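Local atomic coordinates of AlyGC (Glaciecola chathamensis, PDB entry 5GKD), a protein that cleaves alginate as a polysaccharide lyase of family 6, with a calcium ion bound in the chain. Residues F582-N593 with V614-Y625. Sequence-based numbering, arbitrary orientation.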
loop_
_atom_site.group_PDB
_atom_site.type_symbol
_atom_site.label_atom_id
_atom_site.label_comp_id
_atom_site.label_asym_id
_atom_site.label_seq_id
_atom_site.Cartn_x
_atom_site.Cartn_y
_atom_site.Cartn_z
ATOM N N PHE A 582 28.650 -2.922 -2.785
ATOM C CA PHE A 582 27.516 -2.838 -3.688
ATOM C C PHE A 582 28.024 -2.288 -5.004
ATOM O O PHE A 582 28.691 -1.249 -5.007
ATOM C CB PHE A 582 26.422 -1.923 -3.114
ATOM C CG PHE A 582 25.987 -2.295 -1.721
ATOM C CD1 PHE A 582 26.749 -1.948 -0.622
ATOM C CD2 PHE A 582 24.809 -2.995 -1.513
ATOM C CE1 PHE A 582 26.348 -2.300 0.656
ATOM C CE2 PHE A 582 24.403 -3.345 -0.240
ATOM C CZ PHE A 582 25.163 -2.990 0.845
ATOM N N LYS A 583 27.711 -2.938 -6.103
ATOM C CA LYS A 583 28.165 -2.467 -7.379
ATOM C C LYS A 583 27.217 -2.705 -8.539
ATOM O O LYS A 583 26.706 -3.765 -8.690
ATOM C CB LYS A 583 29.523 -3.079 -7.688
ATOM C CG LYS A 583 30.239 -2.444 -8.848
ATOM C CD LYS A 583 31.684 -2.905 -8.963
ATOM C CE LYS A 583 32.622 -1.737 -9.157
ATOM N NZ LYS A 583 33.740 -2.029 -10.088
ATOM N N HIS A 584 27.026 -1.694 -9.360
ATOM C CA HIS A 584 26.180 -1.741 -10.546
ATOM C C HIS A 584 24.702 -1.929 -10.284
ATOM O O HIS A 584 24.174 -2.978 -10.539
ATOM C CB HIS A 584 26.639 -2.780 -11.575
ATOM C CG HIS A 584 28.090 -2.717 -11.916
ATOM N ND1 HIS A 584 28.685 -1.614 -12.476
ATOM C CD2 HIS A 584 29.062 -3.641 -11.799
ATOM C CE1 HIS A 584 29.961 -1.859 -12.676
ATOM N NE2 HIS A 584 30.214 -3.081 -12.276
ATOM N N ILE A 585 24.066 -0.884 -9.782
ATOM C CA ILE A 585 22.682 -0.868 -9.426
ATOM C C ILE A 585 21.968 0.298 -10.055
ATOM O O ILE A 585 22.354 1.413 -9.873
ATOM C CB ILE A 585 22.575 -0.766 -7.907
ATOM C CG1 ILE A 585 23.245 -1.968 -7.253
ATOM C CG2 ILE A 585 21.148 -0.594 -7.474
ATOM C CD1 ILE A 585 23.593 -1.770 -5.812
ATOM N N THR A 586 20.909 0.022 -10.784
ATOM C CA THR A 586 20.205 1.088 -11.479
ATOM C C THR A 586 19.177 1.812 -10.614
ATOM O O THR A 586 18.840 2.961 -10.915
ATOM C CB THR A 586 19.500 0.546 -12.727
ATOM O OG1 THR A 586 18.577 -0.478 -12.341
ATOM C CG2 THR A 586 20.509 -0.020 -13.717
ATOM N N GLY A 587 18.665 1.180 -9.568
ATOM C CA GLY A 587 17.702 1.802 -8.685
ATOM C C GLY A 587 18.364 2.545 -7.541
ATOM O O GLY A 587 19.517 2.975 -7.627
ATOM N N ASP A 588 17.615 2.712 -6.462
ATOM C CA ASP A 588 18.176 3.215 -5.215
ATOM C C ASP A 588 18.698 2.059 -4.377
ATOM O O ASP A 588 18.347 0.896 -4.593
ATOM C CB ASP A 588 17.138 3.983 -4.405
ATOM C CG ASP A 588 16.493 5.101 -5.195
ATOM O OD1 ASP A 588 17.204 6.005 -5.684
ATOM O OD2 ASP A 588 15.263 5.070 -5.338
ATOM N N LEU A 589 19.541 2.400 -3.402
ATOM C CA LEU A 589 19.989 1.432 -2.411
ATOM C C LEU A 589 18.911 1.187 -1.361
ATOM O O LEU A 589 18.408 0.067 -1.227
ATOM C CB LEU A 589 21.279 1.921 -1.754
ATOM C CG LEU A 589 22.580 1.126 -1.761
ATOM C CD1 LEU A 589 23.157 1.059 -0.351
ATOM C CD2 LEU A 589 22.446 -0.249 -2.364
ATOM N N PHE A 590 18.543 2.221 -0.606
ATOM C CA PHE A 590 17.524 2.112 0.436
ATOM C C PHE A 590 16.423 3.131 0.175
ATOM O O PHE A 590 16.674 4.342 0.154
ATOM C CB PHE A 590 18.130 2.305 1.834
ATOM C CG PHE A 590 19.013 1.166 2.263
ATOM C CD1 PHE A 590 18.474 0.041 2.838
ATOM C CD2 PHE A 590 20.380 1.209 2.054
ATOM C CE1 PHE A 590 19.270 -1.011 3.218
ATOM C CE2 PHE A 590 21.182 0.171 2.438
ATOM C CZ PHE A 590 20.624 -0.945 3.024
ATOM N N ARG A 591 15.210 2.639 -0.033
ATOM C CA ARG A 591 14.046 3.476 -0.289
ATOM C C ARG A 591 13.227 3.531 0.996
ATOM O O ARG A 591 12.444 2.620 1.284
ATOM C CB ARG A 591 13.253 2.929 -1.472
ATOM C CG ARG A 591 13.961 3.157 -2.795
ATOM C CD ARG A 591 13.529 2.172 -3.865
ATOM N NE ARG A 591 12.135 2.338 -4.247
ATOM C CZ ARG A 591 11.682 3.324 -5.009
ATOM N NH1 ARG A 591 12.513 4.250 -5.455
ATOM N NH2 ARG A 591 10.391 3.394 -5.310
ATOM N N LEU A 592 13.429 4.602 1.773
ATOM C CA LEU A 592 12.846 4.794 3.096
ATOM C C LEU A 592 12.060 6.094 3.155
ATOM O O LEU A 592 12.088 6.815 4.156
ATOM C CB LEU A 592 13.917 4.802 4.179
ATOM C CG LEU A 592 14.500 3.518 4.767
ATOM C CD1 LEU A 592 13.678 2.282 4.498
ATOM C CD2 LEU A 592 15.924 3.337 4.359
ATOM N N ASN A 593 11.356 6.402 2.073
ATOM C CA ASN A 593 10.699 7.685 1.874
ATOM C C ASN A 593 9.266 7.511 1.389
ATOM O O ASN A 593 8.788 8.284 0.553
ATOM C CB ASN A 593 11.478 8.526 0.869
ATOM C CG ASN A 593 11.522 7.885 -0.495
ATOM O OD1 ASN A 593 11.349 6.674 -0.617
ATOM N ND2 ASN A 593 11.708 8.691 -1.531
ATOM N N VAL A 614 30.242 1.416 -2.186
ATOM C CA VAL A 614 29.142 1.502 -3.133
ATOM C C VAL A 614 29.669 2.142 -4.406
ATOM O O VAL A 614 30.223 3.247 -4.357
ATOM C CB VAL A 614 27.973 2.334 -2.577
ATOM C CG1 VAL A 614 26.878 2.480 -3.630
ATOM C CG2 VAL A 614 27.434 1.732 -1.284
ATOM N N SER A 615 29.466 1.479 -5.546
ATOM C CA SER A 615 30.008 1.968 -6.807
ATOM C C SER A 615 29.037 1.729 -7.955
ATOM O O SER A 615 28.492 0.631 -8.099
ATOM C CB SER A 615 31.347 1.286 -7.109
ATOM O OG SER A 615 31.959 1.882 -8.231
ATOM N N ASP A 616 28.839 2.761 -8.776
ATOM C CA ASP A 616 27.980 2.704 -9.962
ATOM C C ASP A 616 26.522 2.421 -9.576
ATOM O O ASP A 616 25.897 1.450 -10.018
ATOM C CB ASP A 616 28.512 1.677 -10.975
ATOM C CG ASP A 616 27.785 1.734 -12.303
ATOM O OD1 ASP A 616 27.212 2.803 -12.628
ATOM O OD2 ASP A 616 27.778 0.709 -13.026
ATOM N N LEU A 617 25.993 3.301 -8.730
ATOM C CA LEU A 617 24.609 3.262 -8.267
ATOM C C LEU A 617 23.896 4.449 -8.891
ATOM O O LEU A 617 24.226 5.599 -8.589
ATOM C CB LEU A 617 24.550 3.322 -6.737
ATOM C CG LEU A 617 23.244 3.665 -6.001
ATOM C CD1 LEU A 617 22.278 2.512 -6.080
ATOM C CD2 LEU A 617 23.507 4.024 -4.534
ATOM N N GLN A 618 22.912 4.188 -9.749
ATOM C CA GLN A 618 22.256 5.314 -10.410
ATOM C C GLN A 618 21.411 6.131 -9.434
ATOM O O GLN A 618 21.294 7.352 -9.591
ATOM C CB GLN A 618 21.404 4.828 -11.579
ATOM C CG GLN A 618 22.160 4.058 -12.648
ATOM C CD GLN A 618 23.398 4.781 -13.081
ATOM O OE1 GLN A 618 23.320 5.849 -13.689
ATOM N NE2 GLN A 618 24.562 4.220 -12.754
ATOM N N GLY A 619 20.825 5.489 -8.434
ATOM C CA GLY A 619 19.935 6.150 -7.502
ATOM C C GLY A 619 20.664 6.614 -6.264
ATOM O O GLY A 619 21.891 6.718 -6.232
ATOM N N ALA A 620 19.896 6.885 -5.222
ATOM C CA ALA A 620 20.491 7.356 -3.983
ATOM C C ALA A 620 20.895 6.190 -3.093
ATOM O O ALA A 620 20.270 5.129 -3.098
ATOM C CB ALA A 620 19.535 8.273 -3.227
ATOM N N ILE A 621 21.976 6.404 -2.341
ATOM C CA ILE A 621 22.299 5.563 -1.190
ATOM C C ILE A 621 21.079 5.398 -0.288
ATOM O O ILE A 621 20.750 4.293 0.156
ATOM C CB ILE A 621 23.471 6.182 -0.409
ATOM C CG1 ILE A 621 24.701 6.330 -1.309
ATOM C CG2 ILE A 621 23.751 5.395 0.864
ATOM C CD1 ILE A 621 25.727 7.321 -0.756
ATOM N N ALA A 622 20.410 6.502 0.024
ATOM C CA ALA A 622 19.250 6.443 0.898
ATOM C C ALA A 622 18.378 7.658 0.637
ATOM O O ALA A 622 18.884 8.767 0.461
ATOM C CB ALA A 622 19.655 6.395 2.376
ATOM N N LYS A 623 17.075 7.432 0.596
ATOM C CA LYS A 623 16.080 8.492 0.603
ATOM C C LYS A 623 15.239 8.238 1.837
ATOM O O LYS A 623 14.540 7.222 1.911
ATOM C CB LYS A 623 15.215 8.466 -0.661
ATOM C CG LYS A 623 15.978 8.258 -1.956
ATOM C CD LYS A 623 15.082 8.479 -3.154
ATOM C CE LYS A 623 15.926 8.707 -4.407
ATOM N NZ LYS A 623 15.124 8.960 -5.618
ATOM N N VAL A 624 15.336 9.104 2.832
ATOM C CA VAL A 624 14.588 8.864 4.051
ATOM C C VAL A 624 13.827 10.127 4.433
ATOM O O VAL A 624 14.363 11.240 4.371
ATOM C CB VAL A 624 15.476 8.311 5.187
ATOM C CG1 VAL A 624 16.934 8.228 4.792
ATOM C CG2 VAL A 624 15.251 9.014 6.457
ATOM N N TYR A 625 12.543 9.952 4.751
ATOM C CA TYR A 625 11.601 11.058 4.775
ATOM C C TYR A 625 10.702 10.959 5.997
ATOM O O TYR A 625 10.132 9.904 6.271
ATOM C CB TYR A 625 10.772 11.060 3.477
ATOM C CG TYR A 625 9.810 12.210 3.341
ATOM C CD1 TYR A 625 8.550 12.174 3.935
ATOM C CD2 TYR A 625 10.144 13.317 2.584
ATOM C CE1 TYR A 625 7.671 13.225 3.804
ATOM C CE2 TYR A 625 9.281 14.364 2.436
ATOM C CZ TYR A 625 8.046 14.323 3.047
ATOM O OH TYR A 625 7.207 15.387 2.891
HETATM O O HOH W 1 11.607 7.393 6.843
#
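Phe582-Asn593 and Val614-Tyr625 are equivalent parts of successive coils in a parallel beta-helix, stacked in register from Phe582 over Val614 to Leu592 over Val624. Parallel backbone bonds, such as Ser615 N to Phe582 O and Lys623 N to Phe590 O, join the coils before the corner at Asp616 and again in strands 590-592 and 622-625. Apolar residues suit the inward face: Ile585 CG2 lies 3.6 Å from Leu617 CD1, while Leu617 CD2, the other branch, reaches Leu589 CG at 4.1 Å, the two leucines crossing at about a right angle. At the corner, His584 and Asp616 both take positive phi. With chi1 at -171°, the Asp616 side chain swings away from its own backbone N and sets OD2 at the edge of the His584 ring; His584 ND1 donates to the anti lone pair of Asp616 OD2 over 2.6 Å, in the ring plane, with the carboxylate turned 83° from the ring. Asp588 suits the next turn because its carboxylate can serve backbone and charge together: OD1 accepts from Ala620 N at 2.9 Å and makes a long salt bridge to Lys623 NZ (3.6 Å), while OD2 takes Arg591 NH1 at 2.9 Å, in the guanidinium plane. Arg591 NE also forms a salt bridge with Asp565, and Lys623 NZ a hydrogen bond with Asn654, extending this polar network to the coils beyond. Strands 590-592 and 622-625 run between strands 564-565 and 660-663, and Phe590 and Leu592 pack inward on strand 572-578.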